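Local structure of AbiEi antitoxin C-terminal domain-containing protein (Mycobacterium tuberculosis, 1ZEL) at residues A[19-24]-A[36-41]; A[27-32]-A[76-81]. The protein is of unknown function but, with its winged-helix domain and AbiEi antitoxin-like C-terminal domain, probably binds DNA. All coordinates share one frame; numbering follows the deposited sequence.

Interaction 1: A[19-24]-A[36-41]; sequences SRVVSG and EDLTQR
Val21 holds CG1 anti to its backbone N (chi1 -178°), and Leu38 likewise swings CG opposite its own N (chi1 -162°), which brings the two branched ends together between their helices. The side chains cross at about a right angle, Val21 CG1 lying 4.1 Å from Leu38 CD1, while the other methyl, Val21 CG2, rests 4.0 Å from the carbonyl O of Arg41. Leu38 also packs on Leu25 and Ile55, so this apolar patch belongs to the buried interior of the helical bundle.

Arg41, extended from CG to NE, reaches across to the backbone of the first helix, where NH1 approaches Gly24 C obliquely at 3.2 Å. Water 1, in the guanidinium plane, accepts from Arg41 NH1 (2.9 Å) and can donate to Val21 O, bridging the helices. Arg41 NE forms a salt bridge with Asp37 OD1 (3.0 Å), tilted from both planar groups, and NH2 pairs with Asp28. The axes of 19-24 and 36-41 approach to 10.4 Å, their N-to-C directions 129° apart. Helices 19-28 and 35-44 are probably the first two of the winged-helix fold, whose helix-turn-helix would then be 35-44 and 51-61.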
ATOM      1  N   SER A  19     -35.479  -5.082   8.656  1.00 24.32           N
ATOM      2  CA  SER A  19     -35.038  -5.885   9.806  1.00 24.94           C
ATOM      3  C   SER A  19     -34.224  -7.126   9.382  1.00 24.06           C
ATOM      4  O   SER A  19     -33.115  -7.359   9.870  1.00 22.57           O
ATOM      5  CB  SER A  19     -36.256  -6.315  10.613  1.00 25.47           C
ATOM      6  OG  SER A  19     -35.861  -6.926  11.820  1.00 29.67           O
ATOM      7  N   ARG A  20     -34.771  -7.927   8.461  1.00 22.88           N
ATOM      8  CA  ARG A  20     -34.066  -9.119   8.013  1.00 23.07           C
ATOM      9  C   ARG A  20     -32.816  -8.785   7.221  1.00 23.26           C
ATOM     10  O   ARG A  20     -31.831  -9.513   7.298  1.00 24.48           O
ATOM     11  CB  ARG A  20     -34.978 -10.053   7.204  1.00 22.79           C
ATOM     12  CG  ARG A  20     -36.043 -10.673   8.044  1.00 25.18           C
ATOM     13  CD  ARG A  20     -36.703 -11.856   7.353  1.00 31.07           C
ATOM     14  NE  ARG A  20     -37.329 -12.697   8.362  1.00 32.63           N
ATOM     15  CZ  ARG A  20     -38.453 -12.376   8.985  1.00 33.06           C
ATOM     16  NH1 ARG A  20     -39.074 -11.240   8.683  1.00 34.45           N
ATOM     17  NH2 ARG A  20     -38.952 -13.182   9.913  1.00 29.42           N
ATOM     18  N   VAL A  21     -32.841  -7.678   6.475  1.00 22.78           N
ATOM     19  CA  VAL A  21     -31.679  -7.277   5.690  1.00 22.24           C
ATOM     20  C   VAL A  21     -30.527  -6.915   6.626  1.00 21.62           C
ATOM     21  O   VAL A  21     -29.391  -7.406   6.470  1.00 20.86           O
ATOM     22  CB  VAL A  21     -31.989  -6.089   4.779  1.00 23.08           C
ATOM     23  CG1 VAL A  21     -30.775  -5.732   3.952  1.00 23.83           C
ATOM     24  CG2 VAL A  21     -33.148  -6.424   3.867  1.00 24.56           C
ATOM     25  N   VAL A  22     -30.828  -6.094   7.627  1.00 20.00           N
ATOM     26  CA  VAL A  22     -29.803  -5.703   8.587  1.00 19.92           C
ATOM     27  C   VAL A  22     -29.351  -6.909   9.403  1.00 19.51           C
ATOM     28  O   VAL A  22     -28.146  -7.081   9.627  1.00 20.64           O
ATOM     29  CB  VAL A  22     -30.302  -4.540   9.478  1.00 20.45           C
ATOM     30  CG1 VAL A  22     -29.305  -4.231  10.594  1.00 20.84           C
ATOM     31  CG2 VAL A  22     -30.560  -3.290   8.598  1.00 20.56           C
ATOM     32  N   SER A  23     -30.295  -7.749   9.845  1.00 19.31           N
ATOM     33  CA  SER A  23     -29.948  -8.928  10.661  1.00 20.12           C
ATOM     34  C   SER A  23     -29.064  -9.897   9.889  1.00 20.12           C
ATOM     35  O   SER A  23     -28.140 -10.504  10.443  1.00 20.14           O
ATOM     36  CB  SER A  23     -31.203  -9.640  11.184  1.00 20.38           C
ATOM     37  OG  SER A  23     -31.730  -8.933  12.302  1.00 24.96           O
ATOM     38  N   GLY A  24     -29.330 -10.028   8.597  1.00 19.69           N
ATOM     39  CA  GLY A  24     -28.530 -10.911   7.749  1.00 19.72           C
ATOM     40  C   GLY A  24     -27.104 -10.416   7.557  1.00 20.29           C
ATOM     41  O   GLY A  24     -26.155 -11.217   7.540  1.00 21.00           O
ATOM     42  N   GLU A  36     -25.301  -5.901  -5.748  1.00 20.69           N
ATOM     43  CA  GLU A  36     -25.900  -7.185  -6.081  1.00 20.77           C
ATOM     44  C   GLU A  36     -26.192  -7.990  -4.831  1.00 21.37           C
ATOM     45  O   GLU A  36     -27.200  -8.694  -4.767  1.00 22.11           O
ATOM     46  CB  GLU A  36     -24.964  -7.986  -6.986  1.00 20.90           C
ATOM     47  CG  GLU A  36     -24.732  -7.381  -8.386  1.00 24.27           C
ATOM     48  CD  GLU A  36     -23.583  -6.347  -8.452  1.00 25.35           C
ATOM     49  OE1 GLU A  36     -23.113  -5.853  -7.408  1.00 24.52           O
ATOM     50  OE2 GLU A  36     -23.147  -6.023  -9.572  1.00 24.54           O
ATOM     51  N   ASP A  37     -25.286  -7.920  -3.853  1.00 21.52           N
ATOM     52  CA  ASP A  37     -25.449  -8.596  -2.575  1.00 21.88           C
ATOM     53  C   ASP A  37     -26.646  -7.995  -1.837  1.00 21.67           C
ATOM     54  O   ASP A  37     -27.494  -8.710  -1.294  1.00 22.35           O
ATOM     55  CB  ASP A  37     -24.147  -8.451  -1.747  1.00 21.65           C
ATOM     56  CG  ASP A  37     -24.215  -9.120  -0.358  1.00 28.18           C
ATOM     57  OD1 ASP A  37     -25.080  -9.994  -0.132  1.00 36.15           O
ATOM     58  OD2 ASP A  37     -23.380  -8.776   0.525  1.00 28.05           O
ATOM     59  N   LEU A  38     -26.726  -6.681  -1.795  1.00 21.30           N
ATOM     60  CA  LEU A  38     -27.877  -6.050  -1.152  1.00 21.22           C
ATOM     61  C   LEU A  38     -29.183  -6.375  -1.872  1.00 19.93           C
ATOM     62  O   LEU A  38     -30.187  -6.656  -1.216  1.00 20.43           O
ATOM     63  CB  LEU A  38     -27.691  -4.529  -1.029  1.00 22.17           C
ATOM     64  CG  LEU A  38     -28.698  -4.056   0.022  1.00 28.28           C
ATOM     65  CD1 LEU A  38     -28.066  -4.040   1.419  1.00 27.18           C
ATOM     66  CD2 LEU A  38     -29.285  -2.754  -0.356  1.00 37.55           C
ATOM     67  N   THR A  39     -29.182  -6.339  -3.210  1.00 19.96           N
ATOM     68  CA  THR A  39     -30.384  -6.670  -4.003  1.00 19.50           C
ATOM     69  C   THR A  39     -30.930  -8.068  -3.660  1.00 19.43           C
ATOM     70  O   THR A  39     -32.142  -8.242  -3.472  1.00 19.85           O
ATOM     71  CB  THR A  39     -30.114  -6.579  -5.545  1.00 19.35           C
ATOM     72  OG1 THR A  39     -29.703  -5.247  -5.884  1.00 18.43           O
ATOM     73  CG2 THR A  39     -31.356  -6.901  -6.342  1.00 18.76           C
ATOM     74  N   GLN A  40     -30.038  -9.058  -3.610  1.00 19.86           N
ATOM     75  CA  GLN A  40     -30.390 -10.422  -3.278  1.00 19.86           C
ATOM     76  C   GLN A  40     -30.940 -10.517  -1.848  1.00 19.64           C
ATOM     77  O   GLN A  40     -31.917 -11.207  -1.607  1.00 18.75           O
ATOM     78  CB  GLN A  40     -29.168 -11.338  -3.462  1.00 21.07           C
ATOM     79  CG  GLN A  40     -29.342 -12.792  -3.007  1.00 24.78           C
ATOM     80  CD  GLN A  40     -30.501 -13.514  -3.661  1.00 35.96           C
ATOM     81  OE1 GLN A  40     -31.052 -13.063  -4.673  1.00 37.78           O
ATOM     82  NE2 GLN A  40     -30.873 -14.664  -3.093  1.00 35.81           N
ATOM     83  N   ARG A  41     -30.314  -9.818  -0.912  1.00 19.38           N
ATOM     84  CA  ARG A  41     -30.748  -9.832   0.484  1.00 20.17           C
ATOM     85  C   ARG A  41     -32.136  -9.172   0.643  1.00 20.60           C
ATOM     86  O   ARG A  41     -32.960  -9.607   1.451  1.00 20.19           O
ATOM     87  CB  ARG A  41     -29.736  -9.080   1.348  1.00 19.50           C
ATOM     88  CG  ARG A  41     -28.426  -9.838   1.520  1.00 21.68           C
ATOM     89  CD  ARG A  41     -27.449  -9.076   2.414  1.00 22.11           C
ATOM     90  NE  ARG A  41     -26.209  -9.836   2.598  1.00 19.53           N
ATOM     91  CZ  ARG A  41     -26.017 -10.776   3.524  1.00 23.44           C
ATOM     92  NH1 ARG A  41     -26.971 -11.109   4.386  1.00 25.42           N
ATOM     93  NH2 ARG A  41     -24.847 -11.385   3.602  1.00 24.18           N
TER
HETATM   94  O   HOH W   1     -29.593  -9.932   4.714  1.00 30.58           O

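Interaction 2: A[27-32]-A[76-81]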
ATOM      1  N   ARG A  27     -25.295 -10.915  10.823  1.00 17.05           N
ATOM      2  CA  ARG A  27     -24.847 -12.304  10.986  1.00 18.35           C
ATOM      3  C   ARG A  27     -23.616 -12.604  10.113  1.00 19.30           C
ATOM      4  O   ARG A  27     -22.662 -13.276  10.549  1.00 18.80           O
ATOM      5  CB  ARG A  27     -25.975 -13.312  10.656  1.00 18.31           C
ATOM      6  CG  ARG A  27     -26.945 -13.625  11.799  1.00 23.97           C
ATOM      7  CD  ARG A  27     -27.862 -14.813  11.464  1.00 24.35           C
ATOM      8  NE  ARG A  27     -28.406 -14.710  10.104  1.00 24.87           N
ATOM      9  CZ  ARG A  27     -29.542 -14.109   9.789  1.00 28.14           C
ATOM     10  NH1 ARG A  27     -30.301 -13.562  10.746  1.00 29.77           N
ATOM     11  NH2 ARG A  27     -29.921 -14.063   8.507  1.00 29.23           N
ATOM     12  N   ASP A  28     -23.663 -12.128   8.870  1.00 18.89           N
ATOM     13  CA  ASP A  28     -22.691 -12.535   7.851  1.00 19.82           C
ATOM     14  C   ASP A  28     -21.436 -11.667   7.811  1.00 19.89           C
ATOM     15  O   ASP A  28     -20.350 -12.137   7.435  1.00 19.65           O
ATOM     16  CB  ASP A  28     -23.357 -12.527   6.464  1.00 18.94           C
ATOM     17  CG  ASP A  28     -24.454 -13.568   6.340  1.00 22.95           C
ATOM     18  OD1 ASP A  28     -24.539 -14.446   7.219  1.00 24.13           O
ATOM     19  OD2 ASP A  28     -25.212 -13.514   5.349  1.00 23.75           O
ATOM     20  N   ARG A  29     -21.599 -10.397   8.178  1.00 20.75           N
ATOM     21  CA  ARG A  29     -20.479  -9.437   8.242  1.00 21.34           C
ATOM     22  C   ARG A  29     -19.587  -9.510   6.992  1.00 20.84           C
ATOM     23  O   ARG A  29     -18.393  -9.830   7.114  1.00 20.11           O
ATOM     24  CB  ARG A  29     -19.609  -9.649   9.491  1.00 21.35           C
ATOM     25  CG  ARG A  29     -20.325  -9.686  10.863  1.00 24.23           C
ATOM     26  CD  ARG A  29     -20.568  -8.297  11.354  1.00 22.12           C
ATOM     27  NE  ARG A  29     -21.427  -8.193  12.538  1.00 20.81           N
ATOM     28  CZ  ARG A  29     -21.031  -7.639  13.678  1.00 22.15           C
ATOM     29  NH1 ARG A  29     -19.797  -7.159  13.789  1.00 16.93           N
ATOM     30  NH2 ARG A  29     -21.876  -7.522  14.697  1.00 17.03           N
ATOM     31  N   PRO A  30     -20.154  -9.236   5.784  1.00 20.94           N
ATOM     32  CA  PRO A  30     -19.262  -9.175   4.626  1.00 19.89           C
ATOM     33  C   PRO A  30     -18.283  -7.989   4.716  1.00 20.82           C
ATOM     34  O   PRO A  30     -18.644  -6.934   5.249  1.00 21.11           O
ATOM     35  CB  PRO A  30     -20.221  -8.932   3.458  1.00 20.64           C
ATOM     36  CG  PRO A  30     -21.414  -8.302   4.065  1.00 20.30           C
ATOM     37  CD  PRO A  30     -21.554  -8.951   5.407  1.00 21.30           C
ATOM     38  N   VAL A  31     -17.074  -8.137   4.174  1.00 20.78           N
ATOM     39  CA  VAL A  31     -16.093  -7.042   4.242  1.00 21.77           C
ATOM     40  C   VAL A  31     -16.648  -5.817   3.529  1.00 21.79           C
ATOM     41  O   VAL A  31     -16.574  -4.711   4.042  1.00 22.26           O
ATOM     42  CB  VAL A  31     -14.766  -7.375   3.560  1.00 21.76           C
ATOM     43  CG1 VAL A  31     -13.745  -6.261   3.877  1.00 21.71           C
ATOM     44  CG2 VAL A  31     -14.224  -8.721   4.047  1.00 26.64           C
ATOM     45  N   VAL A  32     -17.213  -6.050   2.346  1.00 21.00           N
ATOM     46  CA  VAL A  32     -17.782  -5.013   1.507  1.00 20.53           C
ATOM     47  C   VAL A  32     -19.138  -5.545   1.045  1.00 20.53           C
ATOM     48  O   VAL A  32     -19.263  -6.739   0.776  1.00 19.06           O
ATOM     49  CB  VAL A  32     -16.904  -4.809   0.260  1.00 20.33           C
ATOM     50  CG1 VAL A  32     -17.615  -3.975  -0.768  1.00 20.34           C
ATOM     51  CG2 VAL A  32     -15.548  -4.199   0.628  1.00 20.53           C
ATOM     52  N   ILE A  76     -21.986  -0.936   8.573  1.00 20.12           N
ATOM     53  CA  ILE A  76     -21.515  -0.621   9.901  1.00 19.10           C
ATOM     54  C   ILE A  76     -22.354  -1.506  10.832  1.00 20.00           C
ATOM     55  O   ILE A  76     -23.575  -1.369  10.881  1.00 20.77           O
ATOM     56  CB  ILE A  76     -21.703   0.885  10.251  1.00 19.29           C
ATOM     57  CG1 ILE A  76     -21.377   1.811   9.054  1.00 20.23           C
ATOM     58  CG2 ILE A  76     -20.921   1.259  11.542  1.00 20.26           C
ATOM     59  CD1 ILE A  76     -19.943   1.675   8.473  1.00 24.40           C
ATOM     60  N   PRO A  77     -21.696  -2.441  11.542  1.00 19.72           N
ATOM     61  CA  PRO A  77     -22.395  -3.449  12.293  1.00 19.45           C
ATOM     62  C   PRO A  77     -23.093  -2.909  13.530  1.00 18.34           C
ATOM     63  O   PRO A  77     -22.647  -1.914  14.099  1.00 17.92           O
ATOM     64  CB  PRO A  77     -21.297  -4.448  12.663  1.00 18.71           C
ATOM     65  CG  PRO A  77     -20.018  -3.724  12.493  1.00 21.31           C
ATOM     66  CD  PRO A  77     -20.234  -2.588  11.594  1.00 20.58           C
ATOM     67  N   PRO A  78     -24.157  -3.598  13.977  1.00 17.80           N
ATOM     68  CA  PRO A  78     -24.844  -3.155  15.183  1.00 17.91           C
ATOM     69  C   PRO A  78     -23.867  -2.977  16.340  1.00 18.23           C
ATOM     70  O   PRO A  78     -22.962  -3.789  16.518  1.00 19.13           O
ATOM     71  CB  PRO A  78     -25.797  -4.305  15.476  1.00 16.76           C
ATOM     72  CG  PRO A  78     -26.092  -4.856  14.099  1.00 15.92           C
ATOM     73  CD  PRO A  78     -24.772  -4.813  13.418  1.00 16.48           C
ATOM     74  N   GLY A  79     -24.075  -1.922  17.116  1.00 17.94           N
ATOM     75  CA  GLY A  79     -23.266  -1.646  18.289  1.00 18.18           C
ATOM     76  C   GLY A  79     -21.963  -0.910  18.016  1.00 20.04           C
ATOM     77  O   GLY A  79     -21.199  -0.646  18.935  1.00 21.66           O
ATOM     78  N   GLU A  80     -21.686  -0.598  16.752  1.00 19.47           N
ATOM     79  CA  GLU A  80     -20.487   0.144  16.401  1.00 19.75           C
ATOM     80  C   GLU A  80     -20.804   1.443  15.701  1.00 19.72           C
ATOM     81  O   GLU A  80     -21.743   1.535  14.907  1.00 19.18           O
ATOM     82  CB  GLU A  80     -19.580  -0.726  15.536  1.00 20.55           C
ATOM     83  CG  GLU A  80     -19.140  -2.002  16.248  1.00 22.81           C
ATOM     84  CD  GLU A  80     -18.245  -1.731  17.464  1.00 28.66           C
ATOM     85  OE1 GLU A  80     -17.678  -0.624  17.590  1.00 37.52           O
ATOM     86  OE2 GLU A  80     -18.106  -2.623  18.307  1.00 27.04           O
ATOM     87  N   ALA A  81     -20.009   2.454  16.000  1.00 18.90           N
ATOM     88  CA  ALA A  81     -20.185   3.756  15.379  1.00 20.45           C
ATOM     89  C   ALA A  81     -19.377   3.857  14.073  1.00 20.98           C
ATOM     90  O   ALA A  81     -19.647   4.718  13.230  1.00 22.04           O
ATOM     91  CB  ALA A  81     -19.771   4.881  16.386  1.00 20.56           C
TER
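Arg29 lays its guanidinium against Pro77 where the end of helix 19-28 meets the loop between strands 72-75 and 82-84, on the surface of what is probably the winged-helix domain. In such domains the hairpin wing follows the helices; here the wing is probably formed by strands 64-66 and 72-75, and the Pro77 loop follows it.

The contact across the two segments is packing of a flat cationic group on proline rings. Pro77 CB sits over the centre of one guanidinium face, 3.4 Å from Arg29 CZ, and Pro77 CG is 3.7 Å from NH1. The two side chains cross at about a right angle. Pro78 contributes more lightly, its CD approaching NH2 obliquely, and its ring also packs against Ala26 and Trp63. The arginine gets there by a bend: CG lies beside the backbone N, and chi2 of -82° turns the chain toward the loop.

Polar interactions fix the two partners separately. Arg29 is the first residue beyond the helix to leave helical geometry, with a positive phi of 46°, and its NE donates to Ala26 O, tethering the side chain to the last turn. On the other side, Pro77 to Glu80 forms a type II beta turn closed by Glu80 N to Pro77 O at 3.1 Å, with Gly79 at the third position, where its phi of 84° suits the turn. Glu80 O also accepts from Arg12, joining the turn to the N-terminal part of the chain.

The opposite charges of Arg29 NH1 and Glu80 OE2 are 6.6 Å apart, not in contact. The closest approach is made instead by carbon and nitrogen, with Pro77 CB 3.3 Å from Arg29 NH1.

Helix 19-28 serves both contacts: its body packs on helix 35-44 in interaction 1, and its C-terminal end leads into interaction 2; the centres of the two contacts lie about 12 Å apart. A salt bridge joins them directly, Asp28 OD2 to Arg41 NH2 at 2.8 Å, tying the end of the first helix to the second. Pro30 CG adds a looser touch, 4.1 Å from Asp37 OD2. Interaction 1 is a buried helix-helix contact and interaction 2 a surface one, both probably in the winged-helix domain. Neither includes a residue of the sodium site, formed by Arg167, Asp209 and Asp213. A formic acid molecule, probably from crystallisation, lies near Gly24.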